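Local coordinates for protein monooxygenase (Agrobacterium tumefaciens, PDB 2I7G) that probably catalyses flavin-dependent oxidation of a substrate by molecular oxygen, as in other luciferase-like monooxygenases with a TIM-barrel fold, at residues D59-D64 against Y351-A356. Residues are numbered along the deposited sequence; the frame is centred on the assembly and turned at random.
Sequences DQVGLD and YGTKVA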
# COMPACT_ATOMS: atom_id res chain seq x y z
N ASP B 59 -3.16 7.50 -18.45
CA ASP B 59 -4.59 7.17 -18.40
C ASP B 59 -5.39 8.05 -19.38
O ASP B 59 -6.21 7.55 -20.19
CB ASP B 59 -5.08 7.38 -16.95
CG ASP B 59 -6.53 6.98 -16.76
OD1 ASP B 59 -6.85 5.82 -17.12
OD2 ASP B 59 -7.33 7.82 -16.25
N GLN B 60 -5.19 9.35 -19.27
CA GLN B 60 -5.90 10.35 -20.08
C GLN B 60 -5.70 10.18 -21.58
O GLN B 60 -6.66 10.35 -22.36
CB GLN B 60 -5.52 11.78 -19.65
CG GLN B 60 -6.10 12.17 -18.27
CD GLN B 60 -5.34 13.33 -17.58
OE1 GLN B 60 -4.35 13.86 -18.11
NE2 GLN B 60 -5.80 13.72 -16.39
N VAL B 61 -4.49 9.80 -21.99
CA VAL B 61 -4.22 9.65 -23.41
C VAL B 61 -4.50 8.25 -23.91
O VAL B 61 -4.22 7.94 -25.07
CB VAL B 61 -2.79 10.05 -23.78
CG1 VAL B 61 -2.55 11.54 -23.41
CG2 VAL B 61 -1.73 9.10 -23.12
N GLY B 62 -5.04 7.40 -23.05
CA GLY B 62 -5.56 6.10 -23.48
C GLY B 62 -4.56 4.95 -23.57
O GLY B 62 -4.84 3.95 -24.25
N LEU B 63 -3.43 5.06 -22.87
CA LEU B 63 -2.51 3.93 -22.75
C LEU B 63 -3.13 2.85 -21.83
O LEU B 63 -3.97 3.15 -20.95
CB LEU B 63 -1.14 4.38 -22.24
CG LEU B 63 -0.44 5.20 -23.35
CD1 LEU B 63 0.79 5.87 -22.65
CD2 LEU B 63 -0.05 4.32 -24.58
N ASP B 64 -2.75 1.60 -22.09
CA ASP B 64 -3.49 0.44 -21.56
C ASP B 64 -3.02 -0.03 -20.21
O ASP B 64 -3.81 -0.58 -19.45
CB ASP B 64 -3.42 -0.72 -22.55
CG ASP B 64 -4.08 -0.36 -23.88
OD1 ASP B 64 -5.29 -0.02 -23.86
OD2 ASP B 64 -3.38 -0.37 -24.91
N TYR B 351 3.32 9.10 -27.12
CA TYR B 351 3.04 7.66 -27.05
C TYR B 351 1.52 7.39 -27.19
O TYR B 351 1.09 6.61 -28.07
CB TYR B 351 3.63 7.11 -25.74
CG TYR B 351 3.68 5.61 -25.60
CD1 TYR B 351 3.49 4.75 -26.70
CD2 TYR B 351 3.92 5.04 -24.33
CE1 TYR B 351 3.55 3.33 -26.52
CE2 TYR B 351 4.01 3.64 -24.16
CZ TYR B 351 3.82 2.80 -25.25
OH TYR B 351 3.91 1.44 -25.08
N GLY B 352 0.70 8.05 -26.38
CA GLY B 352 -0.75 7.79 -26.40
C GLY B 352 -1.45 8.36 -27.61
O GLY B 352 -2.39 7.75 -28.15
N THR B 353 -1.00 9.52 -28.08
CA THR B 353 -1.75 10.22 -29.13
C THR B 353 -1.28 9.94 -30.55
O THR B 353 -2.06 10.12 -31.51
CB THR B 353 -1.84 11.75 -28.88
OG1 THR B 353 -0.54 12.33 -29.09
CG2 THR B 353 -2.35 12.02 -27.46
N LYS B 354 -0.02 9.53 -30.72
CA LYS B 354 0.52 9.27 -32.06
C LYS B 354 0.92 7.83 -32.27
O LYS B 354 0.49 7.20 -33.26
CB LYS B 354 1.70 10.20 -32.42
CG LYS B 354 1.50 11.69 -32.15
CD LYS B 354 0.33 12.31 -32.93
CE LYS B 354 -0.21 13.54 -32.17
NZ LYS B 354 -1.29 14.27 -32.92
N VAL B 355 1.76 7.31 -31.36
CA VAL B 355 2.28 5.96 -31.51
C VAL B 355 1.16 4.92 -31.43
O VAL B 355 1.00 4.11 -32.36
CB VAL B 355 3.38 5.63 -30.46
CG1 VAL B 355 3.77 4.18 -30.56
CG2 VAL B 355 4.63 6.55 -30.67
N ALA B 356 0.39 4.97 -30.34
CA ALA B 356 -0.66 3.96 -30.07
C ALA B 356 -1.68 3.82 -31.22
O ALA B 356 -1.94 2.70 -31.67
CB ALA B 356 -1.40 4.23 -28.71
O HOH W 1 -3.68 5.77 -26.65
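Leu-63 lies across the ring of Tyr-351 where, in this TIM barrel, the loop between helix 40-60 and strand 65-68 packs against helix 341-363. The leucine side chain can be followed outward. Its CB leaves the backbone toward the helix, and with CG anti to the carbonyl carbon (chi1 -70°) the branch point comes to 4.0 Å from Gly-352 CA. There the chain forks. Leu-63 CD1 approaches Tyr-351 CD2 at 3.6 Å. The other methyl, Leu-63 CD2, stands 3.9 Å from the centroid of the Tyr-351 ring and only 4° off its normal, a CH-pi contact over the centre of the face; the same methyl reaches Ala-356 CB, one turn along the helix from Gly-352, at 4.3 Å. A branched, apolar leucine thus serves ring, glycine and alanine together. Tyrosine suits its place because its flat ring takes the methyls while its OH is hydrogen-bonded to Gly-25 O on barrel strand 23-28.

Gly-352 brings the two backbones close, its CA 4.9 Å from that of Val-61. Because Gly-352 carries no CB, Val-61 CG2 can settle on its CA at 3.7 Å. The other valine methyl, CG1, meets Thr-353 CG2, while Thr-353 OG1 is hydrogen-bonded back to Glu-349 O in its own helix. Gly-62 closes helix 40-60 in a Schellman motif, and its positive phi (86°) is readily adopted by a residue without CB. Around 351-355 the second helix widens into a pi-type turn, with Ala-356 N bonded to Tyr-351 O. The carbonyl oxygens of Val-61 and Gly-352 converge on one water, which donates to Val-61 O at 2.7 Å and to Gly-352 O at 2.8 Å.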